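Local coordinates for BvnE (Penicillium brevicompactum, PDB 6U9I), which probably acts as an isomerase, a stereoselective semipinacolase that directs the rearrangement step in assembly of the fungal brevianamide alkaloids, at residues 13-16 against 17-21; 63-66 against 67-71; 21-24 against 25-28. All coordinates share one frame; numbering follows the deposited sequence.

Interaction 1: residues 13-16 against 17-21; sequences NLRE and QLIVS
Leu14 swings its CG away from its own backbone N (chi1 -176°), which carries the side chain forward along the helix to Leu18. Leu18 makes the other choice: its CG is anti to the carbonyl carbon (chi1 -70°), and CD1 turns back toward Leu14. The two side chains meet obliquely, Leu14 CG lying 4.0 Å from Leu18 CD1. Arg15 and Ile19 repeat the scheme one residue on. The arginine runs out as an extended chain from CG to NE, and Ile19 CD1 rests against its aliphatic part, 4.1 Å from Arg15 CG. The same methyl lies obliquely to the guanidinium, with Arg15 NE also 4.1 Å from Ile19 CD1. This is i to i+4 packing in the first turns of the helix 14-31. The backbone bonds have the same spacing: Leu18 N donates to Leu14 O at 2.9 Å and Ile19 N to Arg15 O at 3.0 Å. Gln17 N reaches back to Asn13 O over a longer 3.2 Å, whereas Val20 N sits 2.9 Å from Glu16 O. Leu18 and Ile19 both pack on Val90 of the strand 89-91, and Leu18 also touches Phe122. The polar end of Arg15 serves the dimer. Its NH2 forms a salt bridge with Asp91 OD2 of the second subunit. Glu16 OE2 has a long, weak ion pair with Arg93 NH1 of the second subunit.

Interaction 2: residues 63-66 against 67-71; sequences QLRT and FFKTL
Leu64 and Phe68 lie side by side on one face of the helix 61-74 and point the same way. The leucine branch point sits beside the outer part of the ring, with Leu64 CG 3.4 Å from Phe68 CE2. That is a tight approach. Leu64 CD1 lies 3.7 Å from both Phe68 CE2 and Phe68 CZ, and the other methyl is also close to CE2. The approach to the ring is oblique. Torsions set up the pairing: Leu64 CG is anti to the backbone N (chi1 -170°), while Phe68 CG is anti to the carbonyl carbon (chi1 -77°) and leans back over the preceding turn. The neighbouring Phe67 ring leads away, though Leu64 O lies at its edge near the ring plane. Leu64 and Phe68 both pack on Val38, and Phe68 also meets Met37 of the helix 34-37. With only an alanine at Phe68, Leu64 would probably lose the ring it lies beside, and Met37 and Val38 the ring packed on them. The strip of the helix with Thr66, Lys69 and Thr70 is polar and hydrated. One water accepts a weak bond from Lys69 NZ and also pairs with Thr66 OG1, which is further bonded to Gly62 O. A second water donates to Thr66 O at 2.7 Å and lies 2.8 Å from Thr70 OG1. Directly, Thr70 N reaches Thr66 O only weakly, at 3.4 Å. Arg65 is turned to a salt bridge with Asp35. Two chemistries thus meet here: apolar packing joins Leu64 to Phe68, and water adds a bond at Thr66 O, where the backbone bond is weak.

Interaction 3: residues 21-24 against 25-28; sequences SAHR and WLST
This is a local contact between successive turns of the helix 14-31, where it lies across the curved beta sheet. The Arg24 carbonyl gathers two donors from residues 25-28, one backbone and one side chain. Thr28 N donates to Arg24 O at 2.9 Å, and Ser27 OG donates to the same oxygen at 3.0 Å. Both donors come from the same face of the carbonyl plane. The hydroxyl arrives from well to the side, with a C=O...OG angle of 113°. Its torsion explains this: Ser27 OG stands between the backbone N and the carbonyl carbon (chi1 74°), so it can bend back toward the preceding turn. Thr28 CG2 also packs on Arg24 O, at 3.3 Å. On the sheet side, Trp25 CB lies 3.4 Å from Ala22 O, which is at the edge of the indole near its plane. The indole itself leads away into the sheet, where it meets Met99, Leu101, Val118 and Leu120. Leu26 is turned to Leu80 and Leu101, and its CD1 lies obliquely to the His23 ring, 4.2 Å from His23 ND1. The head of Arg24 leads off to a bond from NH1 to Thr127 O. A long N-terminal helix packed by its apolar side against a curved mixed sheet is consistent with the cone-shaped alpha+beta fold of the SnoaL-like, NTF2-like proteins.

How the interactions relate
Interactions 1 and 3 are successive parts of one helix, 14-31, with centres 11 Å apart. They share Ser21, whose OG bonds to Gly126 O. Along this helix the surroundings change. The centre of interaction 1 is about 17 Å from the chain's centre, that of interaction 3 about 8 Å. Both pack on the sheet of their own chain, and interaction 1 also reaches the second subunit. Interaction 2 belongs to a separate helix, 61-74. Its centre is 28 Å from that of interaction 1, on the opposite side of the chain's centre, and 18 Å from that of interaction 3. The nearest atoms of interactions 2 and 3 are about 7 Å apart, so they do not touch.

Interaction 1: residues 13-16 against 17-21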
# COMPACT_ATOMS: atom_id res chain seq x y z
N ASN A 13 16.69 16.61 -12.23
CA ASN A 13 15.25 16.58 -11.99
C ASN A 13 14.66 15.18 -12.22
O ASN A 13 13.68 15.01 -12.95
CB ASN A 13 14.53 17.61 -12.88
CG ASN A 13 15.02 19.04 -12.66
OD1 ASN A 13 15.56 19.67 -13.56
ND2 ASN A 13 14.81 19.57 -11.45
N LEU A 14 15.26 14.18 -11.57
CA LEU A 14 14.74 12.82 -11.67
C LEU A 14 13.42 12.66 -10.93
O LEU A 14 12.54 11.92 -11.38
CB LEU A 14 15.77 11.83 -11.16
CG LEU A 14 15.34 10.38 -11.32
CD1 LEU A 14 15.37 9.98 -12.79
CD2 LEU A 14 16.26 9.50 -10.51
N ARG A 15 13.26 13.34 -9.79
CA ARG A 15 11.98 13.27 -9.07
C ARG A 15 10.83 13.73 -9.96
O ARG A 15 9.78 13.09 -10.03
CB ARG A 15 12.04 14.12 -7.80
CG ARG A 15 10.71 14.15 -7.07
CD ARG A 15 10.72 15.11 -5.88
NE ARG A 15 9.53 14.92 -5.05
CZ ARG A 15 9.45 14.03 -4.08
NH1 ARG A 15 10.50 13.25 -3.81
NH2 ARG A 15 8.33 13.90 -3.38
N GLU A 16 11.01 14.86 -10.66
CA GLU A 16 9.91 15.34 -11.49
C GLU A 16 9.64 14.38 -12.64
O GLU A 16 8.48 14.15 -12.99
CB GLU A 16 10.22 16.76 -11.99
CG GLU A 16 10.37 17.80 -10.86
CD GLU A 16 11.69 17.68 -10.10
OE1 GLU A 16 12.57 16.91 -10.52
OE2 GLU A 16 11.84 18.36 -9.06
N GLN A 17 10.69 13.80 -13.23
CA GLN A 17 10.50 12.81 -14.28
C GLN A 17 9.70 11.61 -13.79
O GLN A 17 8.83 11.10 -14.51
CB GLN A 17 11.85 12.34 -14.81
CG GLN A 17 11.75 11.14 -15.76
CD GLN A 17 11.11 11.48 -17.09
OE1 GLN A 17 11.80 11.83 -18.04
NE2 GLN A 17 9.78 11.37 -17.17
N LEU A 18 9.99 11.14 -12.57
CA LEU A 18 9.25 9.98 -12.05
C LEU A 18 7.79 10.34 -11.78
O LEU A 18 6.89 9.53 -12.02
CB LEU A 18 9.94 9.45 -10.79
CG LEU A 18 11.30 8.78 -11.03
CD1 LEU A 18 12.11 8.67 -9.74
CD2 LEU A 18 11.12 7.38 -11.65
N ILE A 19 7.54 11.57 -11.32
CA ILE A 19 6.16 12.00 -11.10
C ILE A 19 5.42 12.10 -12.43
O ILE A 19 4.27 11.68 -12.54
CB ILE A 19 6.14 13.33 -10.32
CG1 ILE A 19 6.62 13.07 -8.88
CG2 ILE A 19 4.74 13.96 -10.36
CD1 ILE A 19 6.71 14.31 -8.01
N VAL A 20 6.08 12.64 -13.46
CA VAL A 20 5.47 12.71 -14.79
C VAL A 20 5.14 11.31 -15.31
O VAL A 20 4.06 11.07 -15.85
CB VAL A 20 6.38 13.47 -15.76
CG1 VAL A 20 5.99 13.20 -17.20
CG2 VAL A 20 6.33 14.97 -15.46
N SER A 21 6.06 10.35 -15.14
CA SER A 21 5.76 9.00 -15.62
C SER A 21 4.70 8.31 -14.78
O SER A 21 3.93 7.50 -15.32
CB SER A 21 7.01 8.13 -15.71
OG SER A 21 8.04 8.79 -16.42

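Interaction 2: residues 63-66 against 67-71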
# COMPACT_ATOMS: atom_id res chain seq x y z
N GLN A 63 -0.04 -11.24 -20.83
CA GLN A 63 -1.13 -11.67 -19.96
C GLN A 63 -1.98 -10.50 -19.50
O GLN A 63 -3.21 -10.62 -19.40
CB GLN A 63 -0.56 -12.39 -18.74
CG GLN A 63 0.05 -13.74 -19.09
CD GLN A 63 0.85 -14.33 -17.95
OE1 GLN A 63 1.52 -13.60 -17.21
NE2 GLN A 63 0.82 -15.66 -17.82
N LEU A 64 -1.34 -9.38 -19.19
CA LEU A 64 -2.07 -8.21 -18.72
C LEU A 64 -2.95 -7.62 -19.82
O LEU A 64 -4.10 -7.23 -19.56
CB LEU A 64 -1.07 -7.17 -18.21
CG LEU A 64 -1.60 -5.96 -17.45
CD1 LEU A 64 -2.26 -6.37 -16.14
CD2 LEU A 64 -0.46 -4.97 -17.22
N ARG A 65 -2.43 -7.56 -21.04
CA ARG A 65 -3.26 -7.10 -22.16
C ARG A 65 -4.50 -7.97 -22.31
O ARG A 65 -5.62 -7.47 -22.44
CB ARG A 65 -2.43 -7.09 -23.44
CG ARG A 65 -3.13 -6.44 -24.64
CD ARG A 65 -2.31 -6.65 -25.92
NE ARG A 65 -1.09 -5.85 -25.94
CZ ARG A 65 -1.02 -4.61 -26.44
NH1 ARG A 65 -2.10 -4.03 -26.96
NH2 ARG A 65 0.13 -3.95 -26.43
N THR A 66 -4.32 -9.30 -22.26
CA THR A 66 -5.47 -10.20 -22.36
C THR A 66 -6.46 -9.97 -21.22
O THR A 66 -7.68 -9.93 -21.45
CB THR A 66 -4.99 -11.65 -22.36
OG1 THR A 66 -4.18 -11.87 -23.52
CG2 THR A 66 -6.17 -12.62 -22.37
N PHE A 67 -5.96 -9.79 -20.00
CA PHE A 67 -6.85 -9.50 -18.88
C PHE A 67 -7.65 -8.23 -19.14
O PHE A 67 -8.86 -8.19 -18.89
CB PHE A 67 -6.06 -9.36 -17.57
CG PHE A 67 -6.89 -8.83 -16.42
CD1 PHE A 67 -7.81 -9.65 -15.79
CD2 PHE A 67 -6.75 -7.52 -15.98
CE1 PHE A 67 -8.58 -9.17 -14.73
CE2 PHE A 67 -7.52 -7.04 -14.93
CZ PHE A 67 -8.43 -7.87 -14.31
N PHE A 68 -6.98 -7.19 -19.64
CA PHE A 68 -7.67 -5.91 -19.82
C PHE A 68 -8.69 -5.97 -20.94
O PHE A 68 -9.68 -5.22 -20.91
CB PHE A 68 -6.64 -4.80 -20.07
CG PHE A 68 -5.93 -4.35 -18.81
CD1 PHE A 68 -6.60 -4.30 -17.60
CD2 PHE A 68 -4.59 -3.96 -18.85
CE1 PHE A 68 -5.95 -3.88 -16.43
CE2 PHE A 68 -3.94 -3.52 -17.69
CZ PHE A 68 -4.62 -3.50 -16.48
N LYS A 69 -8.49 -6.84 -21.95
CA LYS A 69 -9.53 -7.03 -22.96
C LYS A 69 -10.83 -7.49 -22.31
O LYS A 69 -11.92 -7.05 -22.69
CB LYS A 69 -9.07 -8.03 -24.01
CG LYS A 69 -7.92 -7.57 -24.87
CD LYS A 69 -7.63 -8.58 -25.97
CE LYS A 69 -6.49 -8.11 -26.85
NZ LYS A 69 -6.29 -9.02 -28.01
N THR A 70 -10.72 -8.36 -21.31
CA THR A 70 -11.89 -8.79 -20.56
C THR A 70 -12.46 -7.65 -19.73
O THR A 70 -13.67 -7.38 -19.77
CB THR A 70 -11.52 -9.98 -19.67
OG1 THR A 70 -11.25 -11.12 -20.49
CG2 THR A 70 -12.65 -10.31 -18.71
N LEU A 71 -11.60 -6.97 -18.97
CA LEU A 71 -12.06 -5.92 -18.07
C LEU A 71 -12.73 -4.78 -18.83
O LEU A 71 -13.80 -4.31 -18.43
CB LEU A 71 -10.89 -5.40 -17.23
CG LEU A 71 -11.27 -4.44 -16.11
CD1 LEU A 71 -11.80 -5.23 -14.93
CD2 LEU A 71 -10.06 -3.64 -15.69
O HOH W 1 -6.02 -11.82 -26.11
O HOH W 2 -9.54 -11.49 -22.69

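Interaction 3: residues 21-24 against 25-28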
# COMPACT_ATOMS: atom_id res chain seq x y z
N SER A 21 6.06 10.35 -15.14
CA SER A 21 5.76 9.00 -15.62
C SER A 21 4.70 8.31 -14.78
O SER A 21 3.93 7.50 -15.32
CB SER A 21 7.01 8.13 -15.71
OG SER A 21 8.04 8.79 -16.42
N ALA A 22 4.64 8.59 -13.47
CA ALA A 22 3.56 8.02 -12.67
C ALA A 22 2.21 8.60 -13.08
O ALA A 22 1.21 7.88 -13.17
CB ALA A 22 3.81 8.27 -11.18
N HIS A 23 2.15 9.91 -13.34
CA HIS A 23 0.89 10.48 -13.80
C HIS A 23 0.55 10.00 -15.20
O HIS A 23 -0.64 9.83 -15.52
CB HIS A 23 0.94 12.00 -13.74
CG HIS A 23 0.72 12.54 -12.35
ND1 HIS A 23 -0.46 12.35 -11.67
CD2 HIS A 23 1.53 13.24 -11.52
CE1 HIS A 23 -0.37 12.91 -10.48
NE2 HIS A 23 0.83 13.46 -10.36
N ARG A 24 1.55 9.74 -16.04
CA ARG A 24 1.25 9.16 -17.35
C ARG A 24 0.65 7.78 -17.20
O ARG A 24 -0.27 7.41 -17.94
CB ARG A 24 2.51 9.11 -18.22
CG ARG A 24 2.25 8.54 -19.62
CD ARG A 24 3.53 8.50 -20.42
NE ARG A 24 4.53 7.69 -19.74
CZ ARG A 24 5.78 7.53 -20.17
NH1 ARG A 24 6.62 6.77 -19.48
NH2 ARG A 24 6.19 8.13 -21.28
N TRP A 25 1.17 6.98 -16.25
CA TRP A 25 0.59 5.67 -16.00
C TRP A 25 -0.88 5.78 -15.60
O TRP A 25 -1.72 5.03 -16.09
CB TRP A 25 1.40 4.94 -14.93
CG TRP A 25 0.91 3.56 -14.63
CD1 TRP A 25 1.13 2.44 -15.37
CD2 TRP A 25 0.09 3.15 -13.52
NE1 TRP A 25 0.52 1.35 -14.79
CE2 TRP A 25 -0.13 1.77 -13.65
CE3 TRP A 25 -0.47 3.83 -12.42
CZ2 TRP A 25 -0.89 1.04 -12.73
CZ3 TRP A 25 -1.22 3.09 -11.50
CH2 TRP A 25 -1.42 1.72 -11.66
N LEU A 26 -1.20 6.73 -14.72
CA LEU A 26 -2.60 6.93 -14.34
C LEU A 26 -3.44 7.35 -15.55
O LEU A 26 -4.57 6.87 -15.72
CB LEU A 26 -2.70 8.01 -13.26
CG LEU A 26 -2.37 7.66 -11.80
CD1 LEU A 26 -2.70 8.87 -10.93
CD2 LEU A 26 -3.14 6.44 -11.30
N SER A 27 -2.93 8.26 -16.38
CA SER A 27 -3.75 8.78 -17.46
C SER A 27 -4.00 7.72 -18.52
O SER A 27 -5.10 7.64 -19.08
CB SER A 27 -3.10 10.02 -18.08
OG SER A 27 -2.00 9.65 -18.88
N THR A 28 -3.00 6.86 -18.79
CA THR A 28 -3.24 5.80 -19.76
C THR A 28 -4.15 4.73 -19.18
O THR A 28 -4.91 4.10 -19.93
CB THR A 28 -1.91 5.20 -20.25
OG1 THR A 28 -1.15 4.69 -19.16
CG2 THR A 28 -1.08 6.26 -20.98